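Local coordinates for DMATS type aromatic prenyltransferase (Streptomyces coelicolor, PDB 6ZS0), which probably transfers a dimethylallyl group to C5 of the indole ring of tryptophan, as an aromatic prenyltransferase of the DMATS type, at residues A[204-209]-A[255-260]; A[272-277]-A[326-331]; A[135-140]-A[149-154]; A[164-169]-A[177-182]; A[198-203]-A[261-266]. One frame throughout, in Å; residues are numbered along the deposited sequence.

Interaction 1: A[204-209]-A[255-260]; sequences KVYLRH and QSCHSF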
# COMPACT_ATOMS: atom_id res chain seq x y z
N LYS A 204 -1.47 -12.17 4.35
CA LYS A 204 -0.39 -11.64 3.51
C LYS A 204 0.81 -11.33 4.41
O LYS A 204 0.62 -10.60 5.40
CB LYS A 204 -0.88 -10.39 2.77
CG LYS A 204 -2.05 -10.64 1.82
CD LYS A 204 -2.65 -9.35 1.26
CE LYS A 204 -3.15 -9.51 -0.17
NZ LYS A 204 -2.03 -9.50 -1.14
N VAL A 205 1.97 -11.90 4.11
CA VAL A 205 3.21 -11.63 4.87
C VAL A 205 4.13 -10.81 3.97
O VAL A 205 4.37 -11.22 2.84
CB VAL A 205 3.92 -12.91 5.35
CG1 VAL A 205 5.12 -12.59 6.23
CG2 VAL A 205 2.97 -13.83 6.10
N TYR A 206 4.60 -9.68 4.47
CA TYR A 206 5.54 -8.81 3.75
C TYR A 206 6.94 -9.03 4.29
O TYR A 206 7.12 -9.14 5.52
CB TYR A 206 5.14 -7.34 3.87
CG TYR A 206 3.92 -6.96 3.10
CD1 TYR A 206 2.67 -7.38 3.50
CD2 TYR A 206 4.02 -6.17 1.96
CE1 TYR A 206 1.54 -7.03 2.78
CE2 TYR A 206 2.89 -5.78 1.26
CZ TYR A 206 1.65 -6.22 1.67
OH TYR A 206 0.52 -5.89 0.97
N LEU A 207 7.92 -9.10 3.38
CA LEU A 207 9.35 -9.19 3.71
C LEU A 207 10.05 -7.95 3.18
O LEU A 207 9.72 -7.53 2.06
CB LEU A 207 9.95 -10.44 3.05
CG LEU A 207 9.80 -11.76 3.80
CD1 LEU A 207 8.37 -12.07 4.11
CD2 LEU A 207 10.39 -12.90 2.98
N ARG A 208 11.01 -7.46 3.94
CA ARG A 208 11.96 -6.40 3.51
C ARG A 208 13.15 -7.08 2.83
O ARG A 208 13.59 -8.13 3.34
CB ARG A 208 12.42 -5.62 4.74
CG ARG A 208 13.01 -4.25 4.44
CD ARG A 208 13.37 -3.50 5.73
NE ARG A 208 12.72 -4.07 6.91
CZ ARG A 208 11.66 -3.57 7.56
NH1 ARG A 208 11.17 -4.24 8.58
NH2 ARG A 208 11.10 -2.42 7.20
N HIS A 209 13.65 -6.50 1.75
CA HIS A 209 14.83 -7.06 1.03
C HIS A 209 15.83 -5.95 0.82
O HIS A 209 15.61 -5.09 -0.02
CB HIS A 209 14.42 -7.72 -0.29
CG HIS A 209 13.45 -8.83 -0.12
ND1 HIS A 209 13.81 -10.07 0.41
CD2 HIS A 209 12.12 -8.90 -0.38
CE1 HIS A 209 12.74 -10.83 0.47
NE2 HIS A 209 11.70 -10.13 0.00
N GLN A 255 10.38 -4.69 -1.19
CA GLN A 255 9.53 -5.55 -0.35
C GLN A 255 8.94 -6.63 -1.23
O GLN A 255 8.75 -6.41 -2.46
CB GLN A 255 8.43 -4.76 0.37
CG GLN A 255 8.99 -3.77 1.37
CD GLN A 255 7.90 -3.10 2.16
OE1 GLN A 255 6.86 -3.69 2.45
NE2 GLN A 255 8.17 -1.87 2.58
N SER A 256 8.64 -7.77 -0.61
CA SER A 256 7.80 -8.80 -1.26
C SER A 256 6.62 -9.08 -0.35
O SER A 256 6.74 -8.89 0.87
CB SER A 256 8.58 -10.06 -1.61
OG SER A 256 9.12 -10.66 -0.44
N CYS A 257 5.54 -9.54 -0.92
CA CYS A 257 4.32 -9.97 -0.22
C CYS A 257 4.04 -11.44 -0.61
O CYS A 257 4.16 -11.73 -1.82
CB CYS A 257 3.17 -9.05 -0.62
SG CYS A 257 1.55 -9.57 -0.01
N HIS A 258 3.69 -12.28 0.34
CA HIS A 258 3.39 -13.72 0.12
C HIS A 258 2.00 -13.98 0.67
O HIS A 258 1.82 -13.77 1.90
CB HIS A 258 4.49 -14.56 0.78
CG HIS A 258 5.84 -14.10 0.34
ND1 HIS A 258 6.52 -14.73 -0.68
CD2 HIS A 258 6.58 -13.04 0.71
CE1 HIS A 258 7.64 -14.08 -0.90
NE2 HIS A 258 7.71 -13.03 -0.05
N SER A 259 1.10 -14.41 -0.20
CA SER A 259 -0.35 -14.51 0.05
C SER A 259 -0.67 -15.97 0.34
O SER A 259 -0.38 -16.81 -0.54
CB SER A 259 -1.15 -13.99 -1.13
OG SER A 259 -1.07 -12.56 -1.19
N PHE A 260 -1.21 -16.24 1.54
CA PHE A 260 -1.77 -17.55 1.97
C PHE A 260 -3.31 -17.46 1.99
O PHE A 260 -3.86 -16.72 2.84
CB PHE A 260 -1.19 -17.91 3.33
CG PHE A 260 0.31 -18.01 3.36
CD1 PHE A 260 0.95 -19.21 3.08
CD2 PHE A 260 1.09 -16.90 3.66
CE1 PHE A 260 2.33 -19.31 3.11
CE2 PHE A 260 2.48 -17.00 3.68
CZ PHE A 260 3.10 -18.20 3.41
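Ser-256 OG sits between two imidazoles: 2.7 Å from His-209 NE2, in the plane of that ring at its edge, and 2.8 Å from His-258 NE2. The torsion that puts it there is the crowded one, with OG between the backbone N and the carbonyl carbon (chi1 61°). The two NE2 atoms, of His-209 and His-258, lie 4.9 Å apart, so charge on one imidazole would probably disfavour charge on the other. Paired main-chain bonds join Val-205 to His-258 and Leu-207 to Ser-256 in both directions, and the straightest runs from Val-205 N to His-258 O (172°). These are adjacent antiparallel strands of the ABBA barrel. Lys-204, Tyr-206 and Cys-257 share the face lining the lumen; Val-205 and Phe-260 on the other side pack on Leu-170 of helix 162-175. Cys-257 lies over the phenol of Tyr-206, its SG 4.0 Å from the ring centroid and its CB 3.9 Å from that centroid, a combined sulfur-aromatic and CH-pi contact. Bent at its last two torsions, Lys-204 brings NZ within 3.2 Å of Ser-259 OG. Beyond the pairs, Val-205 CG2 touches Phe-260 CE2 at 4.0 Å, and Leu-207 crosses His-258 at about a right angle.

Interaction 2: A[272-277]-A[326-331]; sequences TLYIPV and YLALAG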
# COMPACT_ATOMS: atom_id res chain seq x y z
N THR A 272 3.95 -10.80 -4.63
CA THR A 272 4.11 -9.45 -5.22
C THR A 272 5.51 -8.94 -4.90
O THR A 272 5.97 -9.13 -3.72
CB THR A 272 3.04 -8.47 -4.72
OG1 THR A 272 1.75 -9.01 -5.03
CG2 THR A 272 3.20 -7.10 -5.33
N LEU A 273 6.17 -8.34 -5.89
CA LEU A 273 7.43 -7.59 -5.68
C LEU A 273 7.19 -6.09 -5.82
O LEU A 273 6.59 -5.67 -6.82
CB LEU A 273 8.48 -8.04 -6.70
CG LEU A 273 9.84 -7.37 -6.54
CD1 LEU A 273 10.52 -7.80 -5.27
CD2 LEU A 273 10.74 -7.71 -7.72
N TYR A 274 7.60 -5.33 -4.80
CA TYR A 274 7.44 -3.86 -4.69
C TYR A 274 8.82 -3.21 -4.84
O TYR A 274 9.76 -3.55 -4.07
CB TYR A 274 6.85 -3.46 -3.34
CG TYR A 274 5.51 -4.08 -3.00
CD1 TYR A 274 4.32 -3.40 -3.20
CD2 TYR A 274 5.45 -5.35 -2.46
CE1 TYR A 274 3.09 -3.98 -2.90
CE2 TYR A 274 4.24 -5.94 -2.12
CZ TYR A 274 3.06 -5.27 -2.36
OH TYR A 274 1.86 -5.87 -2.06
N ILE A 275 8.96 -2.32 -5.81
CA ILE A 275 10.19 -1.52 -6.01
C ILE A 275 9.88 -0.05 -5.70
O ILE A 275 9.01 0.54 -6.32
CB ILE A 275 10.72 -1.70 -7.44
CG1 ILE A 275 10.97 -3.17 -7.81
CG2 ILE A 275 11.95 -0.85 -7.66
CD1 ILE A 275 11.93 -3.87 -6.96
N PRO A 276 10.63 0.58 -4.77
CA PRO A 276 10.46 2.00 -4.44
C PRO A 276 11.07 2.90 -5.54
O PRO A 276 12.11 3.54 -5.34
CB PRO A 276 11.17 2.12 -3.10
CG PRO A 276 12.25 1.09 -3.16
CD PRO A 276 11.65 -0.06 -3.93
N VAL A 277 10.34 2.98 -6.66
CA VAL A 277 10.84 3.63 -7.90
C VAL A 277 11.22 5.09 -7.62
O VAL A 277 12.12 5.59 -8.28
CB VAL A 277 9.82 3.51 -9.04
CG1 VAL A 277 8.53 4.19 -8.72
CG2 VAL A 277 10.36 4.04 -10.36
N TYR A 326 5.94 3.68 -5.39
CA TYR A 326 6.33 2.29 -5.68
C TYR A 326 5.67 1.84 -6.98
O TYR A 326 4.56 2.30 -7.31
CB TYR A 326 5.90 1.30 -4.59
CG TYR A 326 6.65 1.37 -3.29
CD1 TYR A 326 6.44 2.39 -2.38
CD2 TYR A 326 7.57 0.39 -2.95
CE1 TYR A 326 7.13 2.43 -1.18
CE2 TYR A 326 8.25 0.40 -1.75
CZ TYR A 326 8.05 1.44 -0.86
OH TYR A 326 8.75 1.44 0.33
N LEU A 327 6.30 0.89 -7.63
CA LEU A 327 5.68 0.04 -8.66
C LEU A 327 5.73 -1.40 -8.16
O LEU A 327 6.69 -1.78 -7.52
CB LEU A 327 6.44 0.16 -9.98
CG LEU A 327 6.33 1.50 -10.70
CD1 LEU A 327 7.18 1.49 -11.95
CD2 LEU A 327 4.89 1.86 -11.00
N ALA A 328 4.73 -2.20 -8.50
CA ALA A 328 4.67 -3.60 -8.05
C ALA A 328 4.19 -4.47 -9.20
O ALA A 328 3.31 -4.04 -9.99
CB ALA A 328 3.76 -3.76 -6.85
N LEU A 329 4.73 -5.67 -9.23
CA LEU A 329 4.25 -6.77 -10.11
C LEU A 329 3.66 -7.85 -9.21
O LEU A 329 4.39 -8.38 -8.36
CB LEU A 329 5.43 -7.27 -10.94
CG LEU A 329 5.09 -8.36 -11.95
CD1 LEU A 329 4.14 -7.82 -13.00
CD2 LEU A 329 6.36 -8.91 -12.55
N ALA A 330 2.39 -8.17 -9.41
CA ALA A 330 1.58 -8.99 -8.49
C ALA A 330 1.12 -10.24 -9.24
O ALA A 330 0.42 -10.09 -10.25
CB ALA A 330 0.41 -8.20 -7.97
N GLY A 331 1.53 -11.39 -8.75
CA GLY A 331 1.12 -12.71 -9.25
C GLY A 331 0.13 -13.38 -8.31
O GLY A 331 0.22 -13.19 -7.08
O HOH W 1 0.23 -11.16 -5.19
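Packing is most extensive where strand 270-275 runs out. Pro-276, at the centre of an inverse gamma turn, is laid against the Tyr-326 phenol: its CA sits 4.0 Å from the ring centroid over one face, a CH-pi contact, and Pro-276 CB reaches Tyr-326 CE2 at 3.6 Å. Ile-275 O takes the N-H of Leu-327 and, weakly, that of Val-277, so the turn and the strand pairing share one acceptor. Next along, Ile-275 N meets Leu-327 O at 2.9 Å, almost along the C=O axis (C=O...N angle 172°). Ala-328 offers a bare methyl to Tyr-274 CD1, 3.7 Å from its CB, while Thr-272 CG2 comes over one face of the same Tyr-274 ring. Thr-272 OG1 still rests 3.3 Å from Ala-330 CB; only beyond it, at Gly-331, does the fit loosen, and a water bridges Thr-272 OG1 (2.6 Å) and Gly-331 O (2.8 Å), donating to the latter. Both strands belong to the ABBA barrel. Tyr-274 and Ala-328 face inward, whereas Leu-273, Ile-275 and Leu-329 pack on helix 229-240; strand 254-260 flanks one side of the pair and strand 338-344 the other.

Interaction 3: A[135-140]-A[149-154]; sequences WCALEL and KVYLNP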
# COMPACT_ATOMS: atom_id res chain seq x y z
N TRP A 135 -3.00 0.08 9.76
CA TRP A 135 -3.44 0.79 8.55
C TRP A 135 -4.56 -0.04 7.94
O TRP A 135 -4.61 -1.24 8.15
CB TRP A 135 -2.32 1.00 7.53
CG TRP A 135 -1.16 1.82 8.01
CD1 TRP A 135 -1.11 2.67 9.08
CD2 TRP A 135 0.12 1.88 7.38
NE1 TRP A 135 0.12 3.26 9.14
CE2 TRP A 135 0.90 2.78 8.12
CE3 TRP A 135 0.69 1.24 6.28
CZ2 TRP A 135 2.22 3.05 7.79
CZ3 TRP A 135 1.99 1.52 5.95
CH2 TRP A 135 2.72 2.43 6.67
N CYS A 136 -5.39 0.64 7.20
CA CYS A 136 -6.52 0.06 6.47
C CYS A 136 -6.40 0.44 4.99
O CYS A 136 -6.19 1.62 4.70
CB CYS A 136 -7.82 0.53 7.08
SG CYS A 136 -9.25 -0.27 6.34
N ALA A 137 -6.51 -0.54 4.09
CA ALA A 137 -6.65 -0.26 2.65
C ALA A 137 -8.06 -0.63 2.22
O ALA A 137 -8.54 -1.72 2.56
CB ALA A 137 -5.64 -1.02 1.86
N LEU A 138 -8.68 0.27 1.50
CA LEU A 138 -10.03 0.09 0.95
C LEU A 138 -9.92 -0.07 -0.57
O LEU A 138 -9.38 0.82 -1.21
CB LEU A 138 -10.86 1.30 1.35
CG LEU A 138 -11.03 1.44 2.87
CD1 LEU A 138 -11.44 2.84 3.27
CD2 LEU A 138 -12.02 0.42 3.37
N GLU A 139 -10.39 -1.20 -1.10
CA GLU A 139 -10.52 -1.39 -2.56
C GLU A 139 -11.86 -0.78 -2.97
O GLU A 139 -12.92 -1.26 -2.48
CB GLU A 139 -10.48 -2.85 -2.96
CG GLU A 139 -10.41 -2.99 -4.49
CD GLU A 139 -10.68 -4.36 -5.06
OE1 GLU A 139 -10.93 -5.30 -4.26
OE2 GLU A 139 -10.68 -4.49 -6.32
N LEU A 140 -11.80 0.26 -3.79
CA LEU A 140 -12.96 1.10 -4.14
C LEU A 140 -13.74 0.41 -5.27
O LEU A 140 -13.60 0.82 -6.42
CB LEU A 140 -12.43 2.46 -4.52
CG LEU A 140 -11.71 3.19 -3.38
CD1 LEU A 140 -11.67 4.67 -3.65
CD2 LEU A 140 -12.35 2.90 -2.02
N LYS A 149 -8.73 -4.37 3.76
CA LYS A 149 -7.46 -5.03 4.10
C LYS A 149 -6.91 -4.30 5.31
O LYS A 149 -6.94 -3.06 5.27
CB LYS A 149 -6.51 -4.91 2.92
CG LYS A 149 -5.27 -5.79 2.97
CD LYS A 149 -4.56 -5.86 1.64
CE LYS A 149 -5.50 -5.86 0.46
NZ LYS A 149 -4.84 -6.31 -0.79
N VAL A 150 -6.47 -5.02 6.33
CA VAL A 150 -5.84 -4.44 7.53
C VAL A 150 -4.37 -4.81 7.56
O VAL A 150 -4.07 -5.99 7.40
CB VAL A 150 -6.58 -4.92 8.78
CG1 VAL A 150 -5.98 -4.36 10.04
CG2 VAL A 150 -8.04 -4.53 8.67
N TYR A 151 -3.50 -3.82 7.82
CA TYR A 151 -2.03 -3.94 7.93
C TYR A 151 -1.63 -3.78 9.38
O TYR A 151 -2.02 -2.80 10.00
CB TYR A 151 -1.35 -2.89 7.08
CG TYR A 151 -1.48 -3.09 5.60
CD1 TYR A 151 -2.62 -2.71 4.94
CD2 TYR A 151 -0.46 -3.68 4.87
CE1 TYR A 151 -2.75 -2.89 3.56
CE2 TYR A 151 -0.58 -3.88 3.51
CZ TYR A 151 -1.72 -3.50 2.86
OH TYR A 151 -1.84 -3.66 1.51
N LEU A 152 -0.91 -4.77 9.89
CA LEU A 152 -0.41 -4.81 11.28
C LEU A 152 1.11 -4.93 11.27
O LEU A 152 1.69 -5.21 10.19
CB LEU A 152 -1.07 -5.99 11.98
CG LEU A 152 -2.59 -6.02 11.95
CD1 LEU A 152 -3.09 -7.36 12.41
CD2 LEU A 152 -3.15 -4.91 12.82
N ASN A 153 1.72 -4.69 12.42
CA ASN A 153 3.20 -4.50 12.58
C ASN A 153 3.84 -5.68 13.30
O ASN A 153 3.74 -5.78 14.52
CB ASN A 153 3.46 -3.23 13.39
CG ASN A 153 4.92 -2.96 13.61
OD1 ASN A 153 5.78 -3.59 13.01
ND2 ASN A 153 5.21 -2.02 14.49
N PRO A 154 4.49 -6.62 12.58
CA PRO A 154 5.17 -7.74 13.24
C PRO A 154 6.26 -7.30 14.24
O PRO A 154 6.62 -8.14 15.10
CB PRO A 154 5.77 -8.50 12.05
CG PRO A 154 4.83 -8.19 10.93
CD PRO A 154 4.54 -6.73 11.11
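CG of Trp-135 and CG of Tyr-151 both stand anti to the carbonyl carbon (chi1 -62° and -70°), which puts Trp-135 CB 4.0 Å from Tyr-151 CB on one face of the sheet, the indole and phenol diverging. The Tyr-151 ring leans across toward Ala-137, whose methyl meets its edge in the plane, Ala-137 CB to Tyr-151 CE1 3.8 Å. Lys-149 leaves with CG anti to its N and bends at chi3, so only its CB lies near Ala-137, 4.1 Å from that residue's CB; its amine makes a long, weak ion pair with Asp-194. Underneath, two hydrogen-bonded antiparallel pairs join the strands of this hairpin in the ABBA barrel. Tyr-151 N to Trp-135 O is 2.8 Å and nearly straight (178°), although the donor stands above the carbonyl plane, and Ala-137 N reaches Lys-149 O at 2.8 Å. Cys-136 and Val-150 turn the other way, to Met-105 and Val-102 of helix 91-109. Main-chain groups of Trp-135, Ala-137, Lys-149 and Tyr-151 pair within the hairpin, whereas those of Cys-136 and Val-150 bond outward to Val-82 and Leu-193. Trp-135 NE1 is hydrogen-bonded to Glu-83 OE1, which probably limits the tilt of the indole.

Interaction 4: A[164-169]-A[177-182]; sequences ATVREA and QAFDSL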
# COMPACT_ATOMS: atom_id res chain seq x y z
N ALA A 164 8.91 -14.56 15.18
CA ALA A 164 8.06 -15.38 16.07
C ALA A 164 6.61 -14.91 15.96
O ALA A 164 5.65 -15.76 16.01
CB ALA A 164 8.57 -15.29 17.49
N THR A 165 6.42 -13.59 15.81
CA THR A 165 5.06 -13.00 15.69
C THR A 165 4.42 -13.46 14.39
O THR A 165 3.26 -13.85 14.44
CB THR A 165 5.13 -11.48 15.85
OG1 THR A 165 5.74 -11.24 17.11
CG2 THR A 165 3.77 -10.82 15.81
N VAL A 166 5.14 -13.44 13.26
CA VAL A 166 4.59 -13.87 11.95
C VAL A 166 4.26 -15.37 12.02
O VAL A 166 3.16 -15.79 11.55
CB VAL A 166 5.52 -13.55 10.78
CG1 VAL A 166 4.99 -14.13 9.48
CG2 VAL A 166 5.76 -12.04 10.63
N ARG A 167 5.19 -16.17 12.55
CA ARG A 167 4.98 -17.63 12.63
C ARG A 167 3.71 -17.91 13.44
O ARG A 167 2.90 -18.70 12.98
CB ARG A 167 6.21 -18.31 13.22
CG ARG A 167 6.01 -19.80 13.47
CD ARG A 167 7.17 -20.40 14.22
NE ARG A 167 8.43 -20.31 13.50
CZ ARG A 167 8.82 -21.13 12.51
NH1 ARG A 167 10.01 -20.98 11.96
NH2 ARG A 167 8.02 -22.09 12.07
N GLU A 168 3.53 -17.26 14.59
CA GLU A 168 2.36 -17.50 15.47
C GLU A 168 1.10 -17.00 14.77
O GLU A 168 0.08 -17.70 14.81
CB GLU A 168 2.53 -16.81 16.82
CG GLU A 168 1.32 -16.95 17.73
CD GLU A 168 0.90 -18.37 18.11
OE1 GLU A 168 1.63 -19.34 17.78
OE2 GLU A 168 -0.16 -18.49 18.74
N ALA A 169 1.15 -15.84 14.10
CA ALA A 169 -0.04 -15.33 13.36
C ALA A 169 -0.51 -16.36 12.33
O ALA A 169 -1.72 -16.65 12.27
CB ALA A 169 0.28 -14.01 12.71
N GLN A 177 2.82 -24.39 9.78
CA GLN A 177 4.21 -23.86 9.76
C GLN A 177 4.51 -23.20 8.40
O GLN A 177 5.66 -23.27 7.96
CB GLN A 177 5.19 -24.97 10.17
CG GLN A 177 5.04 -25.42 11.63
CD GLN A 177 4.79 -24.29 12.61
OE1 GLN A 177 5.65 -23.45 12.88
NE2 GLN A 177 3.58 -24.26 13.17
N ALA A 178 3.53 -22.51 7.80
CA ALA A 178 3.67 -21.71 6.55
C ALA A 178 4.89 -20.76 6.65
O ALA A 178 5.55 -20.47 5.63
CB ALA A 178 2.39 -20.95 6.29
N PHE A 179 5.19 -20.27 7.84
CA PHE A 179 6.36 -19.38 8.06
C PHE A 179 7.59 -19.94 7.35
O PHE A 179 8.38 -19.15 6.77
CB PHE A 179 6.68 -19.21 9.54
CG PHE A 179 7.85 -18.30 9.74
CD1 PHE A 179 7.69 -16.92 9.67
CD2 PHE A 179 9.13 -18.81 9.91
CE1 PHE A 179 8.78 -16.08 9.84
CE2 PHE A 179 10.22 -17.97 10.06
CZ PHE A 179 10.04 -16.61 10.01
N ASP A 180 7.78 -21.25 7.41
CA ASP A 180 9.00 -21.94 6.88
C ASP A 180 9.02 -21.99 5.35
O ASP A 180 10.09 -22.29 4.82
CB ASP A 180 9.15 -23.31 7.53
CG ASP A 180 9.42 -23.18 9.02
OD1 ASP A 180 10.28 -22.35 9.37
OD2 ASP A 180 8.77 -23.87 9.81
N SER A 181 7.92 -21.67 4.66
CA SER A 181 7.85 -21.57 3.18
C SER A 181 8.36 -20.20 2.69
O SER A 181 8.57 -20.05 1.48
CB SER A 181 6.45 -21.80 2.68
OG SER A 181 5.63 -20.68 2.98
N LEU A 182 8.53 -19.23 3.59
CA LEU A 182 8.92 -17.85 3.19
C LEU A 182 10.42 -17.82 2.86
O LEU A 182 11.22 -18.45 3.56
CB LEU A 182 8.59 -16.86 4.30
CG LEU A 182 7.11 -16.68 4.63
CD1 LEU A 182 6.97 -15.95 5.95
CD2 LEU A 182 6.39 -15.93 3.53
O HOH W 2 3.71 -20.52 10.49
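Arg-167, on helix 162-175, spends two of its nitrogens on the 3-10 turn that follows the helix. The grip on Asp-180 is end-on: NH1 donates to OD1 at 2.9 Å and NH2 to OD2 at 3.0 Å, the second bond nearly straight (175°). Both oxygens lie close to the guanidinium plane, yet the carboxylate is turned 47° against it, so both are met from above the carboxylate plane. NH2 has a further acceptor, Gln-177 OE1 at 2.9 Å, whose amide is almost coplanar with the guanidinium; a bend at chi2 of Gln-177 folds the amide back for this. The arginine chain, extended from CB to CD and bent at chi3, crosses Phe-179 at about a right angle, and CD2 of that ring stands over one guanidinium face, only 3.1 Å from Arg-167 NH1. Water also joins the backbones, donating to Arg-167 O and accepting from Phe-179 N at 3.0 Å. Within the turn, Ala-178 O takes both Ser-181 N and Ser-181 OG, the latter at 2.7 Å. On the inner side Val-166 CG1 meets the edge of the Phe-179 ring, 3.9 Å from CD1, and goes on to Val-205 of the barrel. With three N-H bonds in its plane and Phe-179 CD2 against one face, the guanidinium is probably restricted in rotation and its charge largely balanced by Asp-180 despite the position at the surface.

Interaction 5: A[198-203]-A[261-266]; sequences WTEPRA and TDPGAE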
# COMPACT_ATOMS: atom_id res chain seq x y z
N TRP A 198 -16.15 -13.67 3.85
CA TRP A 198 -15.53 -14.99 4.11
C TRP A 198 -15.07 -15.01 5.58
O TRP A 198 -14.79 -13.91 6.13
CB TRP A 198 -14.38 -15.26 3.13
CG TRP A 198 -13.41 -14.13 3.00
CD1 TRP A 198 -12.33 -13.89 3.80
CD2 TRP A 198 -13.43 -13.07 2.03
NE1 TRP A 198 -11.67 -12.76 3.40
CE2 TRP A 198 -12.32 -12.22 2.32
CE3 TRP A 198 -14.27 -12.73 0.96
CZ2 TRP A 198 -12.03 -11.09 1.56
CZ3 TRP A 198 -13.99 -11.59 0.23
CH2 TRP A 198 -12.88 -10.79 0.51
N THR A 199 -15.06 -16.19 6.20
CA THR A 199 -14.44 -16.42 7.54
C THR A 199 -13.03 -17.02 7.32
O THR A 199 -12.14 -16.78 8.18
CB THR A 199 -15.36 -17.25 8.44
OG1 THR A 199 -16.57 -16.51 8.64
CG2 THR A 199 -14.76 -17.58 9.78
N GLU A 200 -12.82 -17.71 6.19
CA GLU A 200 -11.50 -18.24 5.76
C GLU A 200 -10.52 -17.08 5.59
O GLU A 200 -10.67 -16.26 4.69
CB GLU A 200 -11.59 -19.04 4.46
CG GLU A 200 -10.35 -19.86 4.17
CD GLU A 200 -9.85 -20.70 5.34
OE1 GLU A 200 -8.61 -20.76 5.53
OE2 GLU A 200 -10.70 -21.28 6.06
N PRO A 201 -9.48 -16.97 6.44
CA PRO A 201 -8.53 -15.86 6.34
C PRO A 201 -7.77 -15.81 5.00
O PRO A 201 -7.42 -16.84 4.47
CB PRO A 201 -7.55 -16.10 7.50
CG PRO A 201 -7.69 -17.58 7.83
CD PRO A 201 -9.14 -17.89 7.54
N ARG A 202 -7.55 -14.60 4.50
CA ARG A 202 -6.59 -14.32 3.40
C ARG A 202 -5.41 -13.55 4.01
O ARG A 202 -5.57 -12.36 4.26
CB ARG A 202 -7.38 -13.61 2.29
CG ARG A 202 -8.70 -14.33 2.00
CD ARG A 202 -9.36 -13.90 0.72
NE ARG A 202 -10.55 -14.72 0.48
CZ ARG A 202 -11.51 -14.44 -0.40
NH1 ARG A 202 -11.44 -13.34 -1.14
NH2 ARG A 202 -12.55 -15.25 -0.53
N ALA A 203 -4.31 -14.24 4.30
CA ALA A 203 -3.17 -13.73 5.10
C ALA A 203 -2.02 -13.37 4.17
O ALA A 203 -1.66 -14.19 3.32
CB ALA A 203 -2.72 -14.73 6.12
N THR A 261 -3.98 -18.18 1.09
CA THR A 261 -5.45 -18.08 0.87
C THR A 261 -6.13 -19.45 0.97
O THR A 261 -7.27 -19.50 1.46
CB THR A 261 -5.75 -17.41 -0.46
OG1 THR A 261 -5.20 -18.25 -1.48
CG2 THR A 261 -5.16 -16.01 -0.53
N ASP A 262 -5.47 -20.52 0.51
CA ASP A 262 -6.01 -21.91 0.58
C ASP A 262 -6.08 -22.34 2.05
O ASP A 262 -5.09 -22.24 2.77
CB ASP A 262 -5.16 -22.88 -0.24
CG ASP A 262 -4.66 -22.33 -1.57
OD1 ASP A 262 -3.41 -22.19 -1.72
OD2 ASP A 262 -5.51 -22.05 -2.44
N PRO A 263 -7.24 -22.81 2.57
CA PRO A 263 -7.31 -23.28 3.95
C PRO A 263 -6.26 -24.37 4.25
O PRO A 263 -6.08 -25.26 3.44
CB PRO A 263 -8.74 -23.83 4.13
CG PRO A 263 -9.37 -23.80 2.74
CD PRO A 263 -8.54 -22.86 1.89
N GLY A 264 -5.55 -24.24 5.38
CA GLY A 264 -4.59 -25.24 5.87
C GLY A 264 -3.27 -25.23 5.10
O GLY A 264 -2.35 -25.96 5.53
N ALA A 265 -3.16 -24.46 4.01
CA ALA A 265 -1.99 -24.48 3.09
C ALA A 265 -0.76 -23.92 3.81
O ALA A 265 -0.88 -22.90 4.53
CB ALA A 265 -2.29 -23.71 1.83
N GLU A 266 0.39 -24.59 3.61
CA GLU A 266 1.69 -24.20 4.20
C GLU A 266 2.53 -23.45 3.17
O GLU A 266 3.65 -23.08 3.51
CB GLU A 266 2.42 -25.45 4.71
CG GLU A 266 1.74 -26.06 5.93
CD GLU A 266 2.59 -27.05 6.70
OE1 GLU A 266 3.07 -26.68 7.80
OE2 GLU A 266 2.78 -28.18 6.20
O HOH W 3 -6.38 -21.55 6.96
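This is a sparse surface contact between two loops at one end of the ABBA barrel: one leads into strand 202-209, the other leaves strand 254-260 through a type II beta turn spanning Asp-262 to Ala-265. Where the barrel strands stop pairing, the chains diverge. The CA atoms of Arg-202 and Thr-261 are still 4.7 Å apart, but those of Glu-200 and Pro-263 already 6.8 Å. Arg-202 CB and Thr-261 CG2 barely touch, at 4.3 Å. Pro-201 O is buried by the contact and has no polar partner in the model. Arg-202 instead folds back on its own loop: its guanidinium lies flat over the centre of the Trp-198 ring system, face on face, while Trp-198 NE1 is bonded to Asp-194 O. The far arm is held from outside, with Asp-262 in a salt bridge to Arg-333 and Thr-261 OG1 bonded to Ser-269. Glu-200 makes the closest approach. With CG anti to the backbone N (chi1 -166°) and a bend at chi2, it swings its carboxylate across Pro-263 at about a right angle, so OE1 comes 3.2 Å from Pro-263 CA and 3.4 Å from Pro-263 CB. A single water completes the span, donating to Glu-200 OE1 at 2.8 Å and accepting from Gly-264 N at 3.2 Å.

From the N terminus, interaction 3 closes first, a short hairpin of neighbouring barrel strands. The chain then enters helix 162-175, and interaction 4 closes another short loop as the following turn folds back on it. Next comes a long excursion: interaction 5 joins its outer ends and interaction 1, nested inside, zips strand 202-209 to 254-260. Interaction 2 opens afterwards and closes the loop bringing strand 324-332 beside 270-275. No two loops cross. Interactions 1, 2 and 3 lie in one sheet, and Tyr-206 OH probably bonds Tyr-151 OH inside the barrel, past the intervening strand 191-195. Interaction 4 packs outside interaction 1 and meets interaction 5 through Gln-177 N and Glu-266 OE1.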